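Local coordinates for hydrolase, alpha/beta hydrolase FOLD family (Staphylococcus aureus, PDB 2XMZ), which catalyses a step of menaquinone biosynthesis, forming 2-succinyl-6-hydroxy-2,4-cyclohexadiene-1-carboxylate by elimination of pyruvate from its precursor, at residues L19-G24 with V45-L50; R30-H35 with T246-D251; T86-S91 with I112-S117; G144-V149 with Q171-R176; L211-E216 with T257-F262. One frame throughout, in Å; residues are numbered along the deposited sequence.

Contact 1. Residues L19-G24 with V45-L50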
# COMPACT_ATOMS: atom_id res chain seq x y z
N LEU A 19 -12.92 -5.36 3.85
CA LEU A 19 -11.48 -5.12 3.94
C LEU A 19 -10.97 -4.72 2.56
O LEU A 19 -11.13 -5.47 1.60
CB LEU A 19 -10.78 -6.38 4.48
CG LEU A 19 -9.25 -6.43 4.57
CD1 LEU A 19 -8.65 -5.33 5.44
CD2 LEU A 19 -8.81 -7.81 5.07
N VAL A 20 -10.38 -3.53 2.47
CA VAL A 20 -10.00 -2.91 1.21
C VAL A 20 -8.48 -2.89 1.13
O VAL A 20 -7.83 -2.26 1.97
CB VAL A 20 -10.56 -1.48 1.07
CG1 VAL A 20 -10.18 -0.88 -0.29
CG2 VAL A 20 -12.11 -1.46 1.24
N PHE A 21 -7.93 -3.59 0.13
CA PHE A 21 -6.48 -3.72 -0.02
C PHE A 21 -5.93 -2.78 -1.08
O PHE A 21 -6.39 -2.79 -2.24
CB PHE A 21 -6.09 -5.14 -0.44
CG PHE A 21 -6.16 -6.14 0.66
CD1 PHE A 21 -5.09 -6.32 1.52
CD2 PHE A 21 -7.29 -6.92 0.82
CE1 PHE A 21 -5.14 -7.26 2.55
CE2 PHE A 21 -7.35 -7.90 1.82
CZ PHE A 21 -6.28 -8.05 2.70
N LEU A 22 -4.92 -2.02 -0.68
CA LEU A 22 -4.10 -1.23 -1.61
C LEU A 22 -2.68 -1.79 -1.71
O LEU A 22 -2.05 -2.07 -0.70
CB LEU A 22 -4.05 0.26 -1.17
CG LEU A 22 -5.38 0.98 -0.94
CD1 LEU A 22 -5.16 2.46 -0.55
CD2 LEU A 22 -6.29 0.87 -2.18
N HIS A 23 -2.20 -1.95 -2.94
CA HIS A 23 -0.90 -2.57 -3.21
C HIS A 23 0.21 -1.51 -3.21
O HIS A 23 -0.05 -0.33 -3.00
CB HIS A 23 -0.96 -3.23 -4.59
CG HIS A 23 -1.30 -2.25 -5.68
ND1 HIS A 23 -0.35 -1.50 -6.32
CD2 HIS A 23 -2.50 -1.86 -6.18
CE1 HIS A 23 -0.94 -0.69 -7.18
NE2 HIS A 23 -2.25 -0.88 -7.11
N GLY A 24 1.43 -1.95 -3.51
CA GLY A 24 2.59 -1.06 -3.55
C GLY A 24 3.02 -0.74 -4.99
O GLY A 24 2.42 -1.23 -5.96
N VAL A 45 -14.08 -8.58 0.71
CA VAL A 45 -12.75 -8.08 0.33
C VAL A 45 -12.84 -7.30 -0.96
O VAL A 45 -13.45 -7.76 -1.93
CB VAL A 45 -11.68 -9.21 0.20
CG1 VAL A 45 -10.36 -8.64 -0.37
CG2 VAL A 45 -11.44 -9.92 1.54
N ILE A 46 -12.20 -6.12 -0.97
CA ILE A 46 -12.02 -5.33 -2.16
C ILE A 46 -10.53 -5.14 -2.40
O ILE A 46 -9.76 -4.88 -1.48
CB ILE A 46 -12.67 -3.93 -2.05
CG1 ILE A 46 -14.19 -4.06 -1.92
CG2 ILE A 46 -12.33 -3.05 -3.28
CD1 ILE A 46 -14.87 -2.76 -1.51
N THR A 47 -10.12 -5.28 -3.65
CA THR A 47 -8.77 -4.91 -4.01
C THR A 47 -8.93 -3.79 -5.01
O THR A 47 -9.87 -3.82 -5.82
CB THR A 47 -7.99 -6.08 -4.63
OG1 THR A 47 -8.66 -6.55 -5.79
CG2 THR A 47 -7.80 -7.22 -3.61
N ILE A 48 -8.03 -2.82 -4.94
CA ILE A 48 -8.03 -1.68 -5.84
C ILE A 48 -6.62 -1.52 -6.43
O ILE A 48 -5.62 -1.48 -5.70
CB ILE A 48 -8.43 -0.37 -5.12
CG1 ILE A 48 -9.79 -0.52 -4.42
CG2 ILE A 48 -8.47 0.81 -6.12
CD1 ILE A 48 -10.13 0.67 -3.46
N ASP A 49 -6.58 -1.44 -7.75
CA ASP A 49 -5.39 -1.06 -8.48
C ASP A 49 -5.28 0.46 -8.51
O ASP A 49 -6.20 1.14 -8.95
CB ASP A 49 -5.44 -1.61 -9.90
CG ASP A 49 -5.12 -3.08 -9.96
OD1 ASP A 49 -4.64 -3.62 -8.95
OD2 ASP A 49 -5.35 -3.71 -11.02
N LEU A 50 -4.16 0.98 -8.04
CA LEU A 50 -3.95 2.42 -7.95
C LEU A 50 -3.53 2.96 -9.33
O LEU A 50 -3.15 2.18 -10.23
CB LEU A 50 -2.92 2.73 -6.84
CG LEU A 50 -3.45 2.44 -5.42
CD1 LEU A 50 -2.33 2.29 -4.37
CD2 LEU A 50 -4.47 3.51 -4.99
O HOH W 1 -4.50 -3.80 -4.18
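Val20 CG1 meets Ile48 CD1 at 3.5 Å, and beside that pair Leu22 CD2 packs against Ile48 CB at 3.8 Å, with the Leu22 and Ile48 side chains pointing the same way. Ile48 CD1, anti to CA (chi2 170°), also comes near Leu22 CD2; helix 92-103 covers Leu22 on this face, touching Leu50 as well. The two strands are parallel partners in the central sheet of the alpha/beta hydrolase fold, linked by a beta-alpha-beta crossover through helix 36-40. On the other face, the Phe21 ring takes Val45 CG1 at its edge, in plane, 3.7 Å from CD2. Three backbone bonds tie the strands: Ile46 N to Leu19 O, Phe21 N to Ile46 O, and Ile48 N to Phe21 O, the last lengthened to 3.2 Å. Beyond them a water donates to both Phe21 O and Ile48 O, bridging the strands where they begin to diverge. At the polar edge, a chi1 of 58° sets His23 CG between the backbone N and the carbonyl carbon, and the ring lies toward 45-50 with Leu50 CD1 over one face. His23 ND1 donates to Gly24 O, while NE2 accepts the amide of Leu50: from Leu50 N to His23 NE2 is 2.8 Å, an almost straight bond at 173°.

Contact 2. Residues R30-H35 with T246-D251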
# COMPACT_ATOMS: atom_id res chain seq x y z
N ARG A 30 -2.80 -8.21 -7.64
CA ARG A 30 -2.43 -9.61 -7.67
C ARG A 30 -1.53 -10.02 -6.49
O ARG A 30 -1.49 -11.20 -6.17
CB ARG A 30 -1.73 -10.00 -8.97
CG ARG A 30 -2.67 -10.16 -10.16
CD ARG A 30 -1.84 -10.33 -11.42
NE ARG A 30 -0.98 -9.17 -11.65
CZ ARG A 30 -0.04 -9.10 -12.58
NH1 ARG A 30 0.20 -10.15 -13.37
NH2 ARG A 30 0.68 -7.99 -12.70
N THR A 31 -0.80 -9.08 -5.90
CA THR A 31 0.03 -9.34 -4.72
C THR A 31 -0.78 -9.92 -3.54
O THR A 31 -0.21 -10.57 -2.67
CB THR A 31 0.82 -8.08 -4.26
OG1 THR A 31 1.77 -8.44 -3.26
CG2 THR A 31 -0.12 -7.00 -3.68
N TYR A 32 -2.10 -9.68 -3.53
CA TYR A 32 -2.95 -10.17 -2.42
C TYR A 32 -3.66 -11.47 -2.76
O TYR A 32 -4.43 -12.01 -1.94
CB TYR A 32 -3.94 -9.09 -2.02
CG TYR A 32 -3.23 -7.85 -1.56
CD1 TYR A 32 -2.35 -7.90 -0.48
CD2 TYR A 32 -3.41 -6.64 -2.21
CE1 TYR A 32 -1.66 -6.77 -0.07
CE2 TYR A 32 -2.73 -5.50 -1.81
CZ TYR A 32 -1.86 -5.57 -0.74
OH TYR A 32 -1.20 -4.45 -0.33
N HIS A 33 -3.36 -11.99 -3.95
CA HIS A 33 -3.99 -13.20 -4.51
C HIS A 33 -4.18 -14.35 -3.53
O HIS A 33 -5.30 -14.85 -3.36
CB HIS A 33 -3.20 -13.70 -5.75
CG HIS A 33 -1.81 -14.19 -5.45
ND1 HIS A 33 -0.82 -13.37 -4.93
CD2 HIS A 33 -1.24 -15.41 -5.59
CE1 HIS A 33 0.29 -14.07 -4.78
NE2 HIS A 33 0.06 -15.31 -5.17
N ASN A 34 -3.09 -14.77 -2.90
CA ASN A 34 -3.11 -15.93 -2.01
C ASN A 34 -3.68 -15.60 -0.62
O ASN A 34 -3.72 -16.47 0.24
CB ASN A 34 -1.70 -16.52 -1.87
CG ASN A 34 -0.72 -15.54 -1.24
OD1 ASN A 34 0.01 -15.89 -0.30
ND2 ASN A 34 -0.71 -14.30 -1.74
N HIS A 35 -4.10 -14.35 -0.43
CA HIS A 35 -4.61 -13.87 0.86
C HIS A 35 -6.12 -13.77 0.89
O HIS A 35 -6.75 -13.91 1.94
CB HIS A 35 -4.04 -12.50 1.20
CG HIS A 35 -2.56 -12.48 1.40
ND1 HIS A 35 -1.97 -12.78 2.61
CD2 HIS A 35 -1.54 -12.19 0.55
CE1 HIS A 35 -0.66 -12.68 2.50
NE2 HIS A 35 -0.37 -12.33 1.26
N THR A 246 8.29 -6.36 2.25
CA THR A 246 7.02 -6.95 1.78
C THR A 246 6.67 -8.16 2.65
O THR A 246 6.76 -9.32 2.22
CB THR A 246 7.09 -7.35 0.30
OG1 THR A 246 7.83 -6.37 -0.44
CG2 THR A 246 5.69 -7.47 -0.29
N ILE A 247 6.24 -7.86 3.87
CA ILE A 247 5.87 -8.87 4.85
C ILE A 247 4.81 -9.83 4.31
O ILE A 247 4.94 -11.04 4.46
CB ILE A 247 5.30 -8.26 6.13
CG1 ILE A 247 6.18 -7.11 6.66
CG2 ILE A 247 5.13 -9.36 7.21
CD1 ILE A 247 5.45 -6.24 7.70
N HIS A 248 3.77 -9.29 3.66
CA HIS A 248 2.65 -10.14 3.20
C HIS A 248 3.07 -11.21 2.21
O HIS A 248 2.33 -12.16 1.93
CB HIS A 248 1.45 -9.30 2.69
CG HIS A 248 1.68 -8.55 1.42
ND1 HIS A 248 1.96 -7.20 1.38
CD2 HIS A 248 1.61 -8.95 0.12
CE1 HIS A 248 2.10 -6.81 0.13
NE2 HIS A 248 1.87 -7.85 -0.66
N VAL A 249 4.28 -11.07 1.67
CA VAL A 249 4.83 -12.08 0.77
C VAL A 249 5.86 -13.00 1.45
O VAL A 249 5.99 -14.17 1.08
CB VAL A 249 5.47 -11.41 -0.47
CG1 VAL A 249 6.29 -12.40 -1.25
CG2 VAL A 249 4.39 -10.86 -1.37
N GLU A 250 6.59 -12.47 2.43
CA GLU A 250 7.72 -13.19 3.01
C GLU A 250 7.26 -14.11 4.13
O GLU A 250 7.81 -15.20 4.31
CB GLU A 250 8.80 -12.22 3.52
CG GLU A 250 9.40 -11.36 2.42
CD GLU A 250 10.71 -10.70 2.82
OE1 GLU A 250 11.15 -10.86 3.99
OE2 GLU A 250 11.29 -10.00 1.96
N ASP A 251 6.25 -13.66 4.89
CA ASP A 251 5.56 -14.49 5.86
C ASP A 251 4.05 -14.24 5.77
O ASP A 251 3.48 -13.52 6.61
CB ASP A 251 6.05 -14.20 7.27
CG ASP A 251 5.70 -15.31 8.25
OD1 ASP A 251 4.82 -16.15 7.91
OD2 ASP A 251 6.31 -15.35 9.34
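The short helix 247-250 meets Thr31, Tyr32 and His35 chiefly through one imidazole, that of His248. In chain order Thr246 comes first: its CG2 lies 3.6 Å above one face of that ring, toward the rim. His248 follows, its CG between the backbone N and the carbonyl carbon (chi1 69°), which starts the ring off toward Thr31. Over the centre of the opposite face sits Tyr32 CE1, 3.7 Å above the ring plane, with the two ring planes 40° apart. In the plane of the imidazole, Thr31 OG1 is hydrogen-bonded to His248 NE2 at 2.7 Å, and either could be the donor. The backbone of the same residue is held as well: His35 NE2 gives a weak, bent bond to His248 O, 2.8 Å long with 128° at the hydrogen, and Ser252 OG also bonds this carbonyl. Val249 adds only a light touch, its CG2 4.0 Å from Thr31 OG1. Asp256 holds His35 ND1, and Tyr32 OH is bonded to Leu22 O. Since Glu114 takes His248 ND1, both ring nitrogens are engaged while both faces are covered, which fixes the rotation of the imidazole; the neighbouring carboxylate may also polarise it.

Contact 3. Residues T86-S91 with I112-S117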
# COMPACT_ATOMS: atom_id res chain seq x y z
N THR A 86 -12.43 -1.45 6.56
CA THR A 86 -11.02 -1.45 6.96
C THR A 86 -10.16 -1.17 5.75
O THR A 86 -10.19 -1.93 4.77
CB THR A 86 -10.60 -2.79 7.57
OG1 THR A 86 -11.42 -3.05 8.70
CG2 THR A 86 -9.14 -2.75 7.99
N LEU A 87 -9.39 -0.08 5.81
CA LEU A 87 -8.53 0.26 4.70
C LEU A 87 -7.12 -0.20 4.99
O LEU A 87 -6.51 0.21 5.98
CB LEU A 87 -8.54 1.76 4.42
CG LEU A 87 -7.79 2.19 3.16
CD1 LEU A 87 -8.30 1.44 1.92
CD2 LEU A 87 -7.94 3.71 2.96
N PHE A 88 -6.61 -1.04 4.10
CA PHE A 88 -5.29 -1.58 4.25
C PHE A 88 -4.43 -1.01 3.12
O PHE A 88 -4.81 -1.05 1.95
CB PHE A 88 -5.31 -3.11 4.15
CG PHE A 88 -3.92 -3.73 4.09
CD1 PHE A 88 -3.21 -3.77 2.89
CD2 PHE A 88 -3.33 -4.25 5.24
CE1 PHE A 88 -1.91 -4.30 2.84
CE2 PHE A 88 -2.03 -4.79 5.19
CZ PHE A 88 -1.33 -4.82 3.98
N GLY A 89 -3.25 -0.52 3.47
CA GLY A 89 -2.28 -0.14 2.46
C GLY A 89 -0.86 -0.60 2.77
O GLY A 89 -0.39 -0.47 3.91
N TYR A 90 -0.21 -1.17 1.75
CA TYR A 90 1.17 -1.60 1.82
C TYR A 90 2.04 -0.62 1.08
O TYR A 90 1.81 -0.37 -0.10
CB TYR A 90 1.35 -3.01 1.21
CG TYR A 90 2.77 -3.29 0.76
CD1 TYR A 90 3.79 -3.52 1.69
CD2 TYR A 90 3.09 -3.32 -0.61
CE1 TYR A 90 5.11 -3.77 1.27
CE2 TYR A 90 4.43 -3.57 -1.05
CZ TYR A 90 5.42 -3.79 -0.10
OH TYR A 90 6.70 -4.04 -0.50
N SER A 91 3.06 -0.11 1.76
CA SER A 91 4.12 0.71 1.17
C SER A 91 3.48 1.87 0.43
O SER A 91 2.76 2.64 1.05
CB SER A 91 5.03 -0.14 0.25
OG SER A 91 6.30 0.48 0.11
N ILE A 112 -5.11 -0.17 8.35
CA ILE A 112 -3.97 -1.09 8.44
C ILE A 112 -2.88 -0.64 7.50
O ILE A 112 -3.12 -0.38 6.32
CB ILE A 112 -4.30 -2.60 8.20
CG1 ILE A 112 -5.41 -3.07 9.14
CG2 ILE A 112 -3.06 -3.44 8.47
CD1 ILE A 112 -6.03 -4.47 8.78
N LEU A 113 -1.68 -0.56 8.05
CA LEU A 113 -0.53 -0.04 7.36
C LEU A 113 0.60 -1.06 7.41
O LEU A 113 1.03 -1.48 8.50
CB LEU A 113 -0.08 1.26 8.04
CG LEU A 113 -1.18 2.34 8.17
CD1 LEU A 113 -0.64 3.50 8.97
CD2 LEU A 113 -1.65 2.81 6.81
N GLU A 114 1.10 -1.43 6.24
CA GLU A 114 2.20 -2.37 6.15
C GLU A 114 3.37 -1.69 5.48
O GLU A 114 3.28 -1.24 4.32
CB GLU A 114 1.82 -3.63 5.37
CG GLU A 114 3.01 -4.62 5.24
CD GLU A 114 2.83 -5.65 4.14
OE1 GLU A 114 1.78 -5.67 3.46
OE2 GLU A 114 3.78 -6.45 3.93
N SER A 115 4.46 -1.60 6.22
CA SER A 115 5.73 -1.09 5.67
C SER A 115 5.53 0.22 4.88
O SER A 115 5.90 0.32 3.72
CB SER A 115 6.35 -2.16 4.79
OG SER A 115 6.61 -3.33 5.54
N THR A 116 4.97 1.22 5.54
CA THR A 116 4.68 2.48 4.84
C THR A 116 5.21 3.67 5.63
O THR A 116 5.84 3.51 6.70
CB THR A 116 3.17 2.61 4.54
OG1 THR A 116 2.93 3.63 3.56
CG2 THR A 116 2.31 2.89 5.79
N SER A 117 4.92 4.87 5.13
CA SER A 117 5.29 6.09 5.83
C SER A 117 4.29 7.20 5.50
O SER A 117 3.57 7.12 4.48
CB SER A 117 6.71 6.52 5.47
OG SER A 117 6.69 7.24 4.27
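Residues 86-90 and 112-114 run parallel, their axes 4.8 Å apart and 9° from alignment, joined by bonds from Ile112 N to Leu87 O, Gly89 N to Ile112 O, Glu114 N to Gly89 O and Ser91 N to Glu114 O. Ile112 CG2 presses on Phe88 CD2 at 3.3 Å, and its CD1 reaches Thr86 CG2. After Tyr90 the chain turns sharply into helix 92-103. Ser91, with positive phi (54°), fits the nucleophile elbow of alpha/beta hydrolases, and its OG is bonded to His245 NE2, consistent with a triad completed by Asp218. Ser91 CB sits over the centre of the Tyr90 ring, 3.5 Å above its plane. Glu114 CG is anti to the backbone N (chi1 178°) and the chain runs on extended, so the carboxylate meets two aromatics: OE1, whose polar partner is His248, is 3.3 Å from Phe88 CZ, at that ring's edge, while CD lies obliquely 3.4 Å from Tyr90 CD1. Across the elbow, Thr116 OG1 donates to Ser91 O at 2.7 Å.

Contact 4. Residues G144-V149 with Q171-R176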
# COMPACT_ATOMS: atom_id res chain seq x y z
N GLY A 144 12.88 1.41 -20.34
CA GLY A 144 11.84 0.36 -20.33
C GLY A 144 11.68 -0.39 -19.01
O GLY A 144 12.41 -0.13 -18.05
N ILE A 145 10.75 -1.34 -18.97
CA ILE A 145 10.39 -1.98 -17.70
C ILE A 145 11.47 -2.95 -17.23
O ILE A 145 11.86 -2.90 -16.07
CB ILE A 145 8.98 -2.67 -17.73
CG1 ILE A 145 8.49 -2.98 -16.31
CG2 ILE A 145 8.98 -3.94 -18.60
CD1 ILE A 145 8.38 -1.77 -15.41
N GLU A 146 11.98 -3.78 -18.13
CA GLU A 146 12.88 -4.86 -17.76
C GLU A 146 14.14 -4.36 -17.06
O GLU A 146 14.50 -4.85 -15.99
CB GLU A 146 13.21 -5.77 -18.96
CG GLU A 146 13.97 -7.04 -18.57
CD GLU A 146 14.08 -8.04 -19.71
OE1 GLU A 146 13.24 -8.00 -20.63
OE2 GLU A 146 15.01 -8.88 -19.69
N LEU A 147 14.80 -3.36 -17.65
CA LEU A 147 16.05 -2.84 -17.10
C LEU A 147 15.79 -2.16 -15.74
O LEU A 147 16.57 -2.31 -14.80
CB LEU A 147 16.74 -1.90 -18.10
CG LEU A 147 17.23 -2.55 -19.42
CD1 LEU A 147 17.59 -1.50 -20.47
CD2 LEU A 147 18.39 -3.55 -19.25
N PHE A 148 14.67 -1.45 -15.64
CA PHE A 148 14.28 -0.85 -14.36
C PHE A 148 14.11 -1.88 -13.26
O PHE A 148 14.64 -1.71 -12.16
CB PHE A 148 13.02 0.01 -14.52
CG PHE A 148 12.67 0.75 -13.28
CD1 PHE A 148 13.25 1.99 -13.00
CD2 PHE A 148 11.77 0.21 -12.36
CE1 PHE A 148 12.94 2.67 -11.84
CE2 PHE A 148 11.45 0.89 -11.19
CZ PHE A 148 12.04 2.13 -10.94
N VAL A 149 13.36 -2.94 -13.56
CA VAL A 149 13.09 -4.03 -12.61
C VAL A 149 14.39 -4.72 -12.19
O VAL A 149 14.59 -5.04 -11.02
CB VAL A 149 12.07 -5.06 -13.17
CG1 VAL A 149 11.94 -6.28 -12.26
CG2 VAL A 149 10.68 -4.42 -13.34
N GLN A 171 7.11 -14.71 -9.26
CA GLN A 171 5.81 -14.02 -9.21
C GLN A 171 5.97 -12.50 -9.04
O GLN A 171 5.33 -11.73 -9.74
CB GLN A 171 4.95 -14.55 -8.06
CG GLN A 171 4.30 -15.90 -8.30
CD GLN A 171 3.62 -16.45 -7.04
OE1 GLN A 171 4.27 -16.68 -6.01
NE2 GLN A 171 2.30 -16.67 -7.12
N ILE A 172 6.81 -12.11 -8.08
CA ILE A 172 7.15 -10.70 -7.86
C ILE A 172 7.72 -10.06 -9.14
O ILE A 172 7.25 -9.00 -9.56
CB ILE A 172 8.14 -10.53 -6.68
CG1 ILE A 172 7.44 -10.85 -5.36
CG2 ILE A 172 8.66 -9.10 -6.63
CD1 ILE A 172 8.39 -11.03 -4.19
N ARG A 173 8.72 -10.73 -9.75
CA ARG A 173 9.38 -10.23 -10.97
C ARG A 173 8.39 -10.07 -12.13
O ARG A 173 8.45 -9.09 -12.87
CB ARG A 173 10.55 -11.15 -11.39
CG ARG A 173 11.33 -10.61 -12.59
CD ARG A 173 12.53 -11.45 -12.96
NE ARG A 173 13.11 -11.01 -14.22
CZ ARG A 173 13.88 -9.93 -14.38
NH1 ARG A 173 14.33 -9.63 -15.58
NH2 ARG A 173 14.20 -9.16 -13.34
N GLN A 174 7.50 -11.04 -12.27
CA GLN A 174 6.48 -11.02 -13.32
C GLN A 174 5.51 -9.87 -13.12
O GLN A 174 5.16 -9.18 -14.09
CB GLN A 174 5.75 -12.38 -13.38
CG GLN A 174 4.49 -12.41 -14.24
CD GLN A 174 3.28 -11.79 -13.56
OE1 GLN A 174 2.49 -11.09 -14.20
NE2 GLN A 174 3.13 -12.03 -12.26
N GLN A 175 5.09 -9.66 -11.87
CA GLN A 175 4.16 -8.59 -11.51
C GLN A 175 4.77 -7.23 -11.83
O GLN A 175 4.08 -6.33 -12.33
CB GLN A 175 3.77 -8.68 -10.04
CG GLN A 175 2.61 -9.64 -9.73
CD GLN A 175 2.51 -10.03 -8.25
OE1 GLN A 175 3.11 -9.38 -7.38
NE2 GLN A 175 1.75 -11.08 -7.97
N ARG A 176 6.07 -7.08 -11.56
CA ARG A 176 6.79 -5.85 -11.88
C ARG A 176 6.94 -5.65 -13.41
O ARG A 176 6.69 -4.55 -13.94
CB ARG A 176 8.17 -5.85 -11.19
CG ARG A 176 8.10 -5.91 -9.63
CD ARG A 176 9.51 -5.94 -9.05
NE ARG A 176 9.54 -5.70 -7.60
CZ ARG A 176 10.54 -6.09 -6.80
NH1 ARG A 176 11.59 -6.75 -7.29
NH2 ARG A 176 10.47 -5.81 -5.50
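Val149 fits its two methyls against the neighbouring helix: CG2 lies 3.6 Å from Arg176 CB, while CG1 is 3.8 Å from Arg173 NH2 and also near the Arg176 aliphatic chain. One turn earlier Ile145 brings CG1 to 3.4 Å from Arg176 O, an apolar group lying against a backbone carbonyl. The short helical segments are widely spaced, 10.5 Å between axes at 136°, and much of the gap is spanned by long side chains. Arg173 runs extended from CG to NE, and chi4 of 77° then swings CZ out of that line, placing the guanidinium beside Val149 and Glu146. Its partners lie further along the other helix and just past it: NH2 forms a salt bridge with Glu153 and a hydrogen bond with Asn150. Toward Glu146 the attraction is looser; OE2 is 4.2 Å from Arg173 NH1, beyond a salt bridge, with carboxylate and guanidinium planes almost perpendicular. Arg176 carries its charge elsewhere: Ile172 CG2 lies over the centre of one guanidinium face, 3.5 Å above it, and Phe158 makes a cation-pi contact. These helices belong to the helical region inserted between strands 110-114 and 210-215, the place where alpha/beta hydrolases carry their cap; Arg176 lies near the presumed triad, consistent with a lid over the active site.

Contact 5. Residues L211-E216 with T257-F262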
# COMPACT_ATOMS: atom_id res chain seq x y z
N LEU A 211 -3.72 -0.70 12.84
CA LEU A 211 -2.67 -1.70 13.00
C LEU A 211 -1.51 -1.29 12.11
O LEU A 211 -1.69 -1.05 10.95
CB LEU A 211 -3.16 -3.09 12.57
CG LEU A 211 -2.12 -4.23 12.61
CD1 LEU A 211 -1.66 -4.58 14.07
CD2 LEU A 211 -2.68 -5.47 11.91
N ILE A 212 -0.31 -1.22 12.68
CA ILE A 212 0.90 -0.90 11.92
C ILE A 212 1.84 -2.09 11.92
O ILE A 212 2.15 -2.66 12.98
CB ILE A 212 1.59 0.37 12.48
CG1 ILE A 212 0.64 1.57 12.37
CG2 ILE A 212 2.92 0.61 11.76
CD1 ILE A 212 0.90 2.70 13.38
N LEU A 213 2.28 -2.49 10.72
CA LEU A 213 3.16 -3.63 10.56
C LEU A 213 4.44 -3.16 9.89
O LEU A 213 4.41 -2.37 8.94
CB LEU A 213 2.49 -4.72 9.71
CG LEU A 213 1.10 -5.19 10.14
CD1 LEU A 213 0.51 -6.16 9.14
CD2 LEU A 213 1.12 -5.83 11.52
N ALA A 214 5.57 -3.64 10.40
CA ALA A 214 6.86 -3.42 9.76
C ALA A 214 7.65 -4.73 9.86
O ALA A 214 7.40 -5.53 10.74
CB ALA A 214 7.62 -2.28 10.45
N GLY A 215 8.60 -4.93 8.96
CA GLY A 215 9.40 -6.14 8.98
C GLY A 215 10.67 -5.87 9.73
O GLY A 215 11.30 -4.85 9.52
N GLU A 216 11.05 -6.80 10.60
CA GLU A 216 12.19 -6.67 11.49
C GLU A 216 13.52 -6.37 10.77
O GLU A 216 14.32 -5.58 11.26
CB GLU A 216 12.26 -7.91 12.35
CG GLU A 216 13.60 -8.26 12.92
CD GLU A 216 13.48 -9.38 13.91
OE1 GLU A 216 13.15 -9.08 15.08
OE2 GLU A 216 13.68 -10.55 13.50
N THR A 257 -2.55 -13.90 10.01
CA THR A 257 -2.90 -14.06 11.42
C THR A 257 -3.00 -12.71 12.13
O THR A 257 -3.96 -12.47 12.86
CB THR A 257 -1.87 -14.94 12.14
OG1 THR A 257 -1.79 -16.20 11.47
CG2 THR A 257 -2.25 -15.15 13.61
N MET A 258 -2.02 -11.83 11.89
CA MET A 258 -2.03 -10.49 12.48
C MET A 258 -3.25 -9.68 12.05
O MET A 258 -3.86 -9.00 12.87
CB MET A 258 -0.75 -9.70 12.19
CG MET A 258 0.54 -10.19 12.87
SD MET A 258 0.51 -10.32 14.68
CE MET A 258 -0.11 -12.00 14.91
N ILE A 259 -3.63 -9.79 10.78
CA ILE A 259 -4.76 -9.00 10.27
C ILE A 259 -6.07 -9.51 10.86
O ILE A 259 -6.87 -8.73 11.39
CB ILE A 259 -4.85 -9.06 8.73
CG1 ILE A 259 -3.51 -8.68 8.08
CG2 ILE A 259 -5.98 -8.15 8.22
CD1 ILE A 259 -3.11 -7.25 8.24
N LEU A 260 -6.27 -10.82 10.78
CA LEU A 260 -7.48 -11.47 11.28
C LEU A 260 -7.69 -11.19 12.77
O LEU A 260 -8.81 -10.92 13.18
CB LEU A 260 -7.43 -12.98 11.02
CG LEU A 260 -7.57 -13.46 9.57
CD1 LEU A 260 -7.17 -14.95 9.47
CD2 LEU A 260 -8.98 -13.27 9.04
N GLY A 261 -6.60 -11.21 13.54
CA GLY A 261 -6.66 -10.98 14.99
C GLY A 261 -7.02 -9.54 15.33
O GLY A 261 -7.78 -9.29 16.27
N PHE A 262 -6.45 -8.60 14.57
CA PHE A 262 -6.80 -7.18 14.68
C PHE A 262 -8.27 -7.01 14.32
O PHE A 262 -9.06 -6.51 15.13
CB PHE A 262 -5.93 -6.34 13.73
CG PHE A 262 -6.35 -4.88 13.59
CD1 PHE A 262 -6.14 -3.96 14.62
CD2 PHE A 262 -6.94 -4.43 12.41
CE1 PHE A 262 -6.52 -2.60 14.47
CE2 PHE A 262 -7.33 -3.07 12.24
CZ PHE A 262 -7.10 -2.15 13.28
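Leu211 makes the one aromatic contact, a CH-pi interaction with Phe262: CB stands 3.7 Å from the ring centroid and 10° off the normal, so it sits over the face. The two side chains slide past each other in opposite directions; Phe262 CG, anti to its backbone N (chi1 171°), starts the ring toward the strand. Most of the rest is aliphatic. Ile259 CD1 reaches both leucines, Leu213 CD1 at 3.9 Å and Leu211 CD2 at 4.1 Å. Leu211 CD2 also rests 3.8 Å from Phe262 CB, and Leu213 CD2 grazes Met258 CB at 4.4 Å, the rest of the methionine leading away. Apolar meets polar where Leu211 CD2 lies 3.8 Å from Met258 O. Ile112 of the adjoining strand touches Leu211, Ile259 and Phe262. Strand and helix run antiparallel, at 169° with axes 10.2 Å apart. Ile212 and Ala214 pack instead against helix 219-231, so helices cover both faces, as in the three-layer alpha/beta/alpha sandwich of alpha/beta hydrolases, with the C-terminal helix 252-266 on this face.

Overall arrangement
Contacts 1, 3 and 5 all lie on the one sheet: Val20 O to Phe88 N (2.7 Å) joins contact 1 to contact 3, and Leu113 O to Leu213 N (2.7 Å) joins contact 3 to contact 5. Contact 2 sits at the C-terminal end of these strands, tied to contact 3 by Thr246 OG1 and Tyr90 OH (2.6 Å) and packed on contact 1 through Tyr32 CD2 and Phe21 CB (3.5 Å). Its His248 lies near, without touching, the presumed triad of Ser91, His245 and Asp218, and Thr246 directly follows His245. Contact 4, in the cap, stands apart, its centre about 22 Å from that of contact 3 although their nearest atoms are about 7 Å apart; Ile172 packs on Val249 of contact 2.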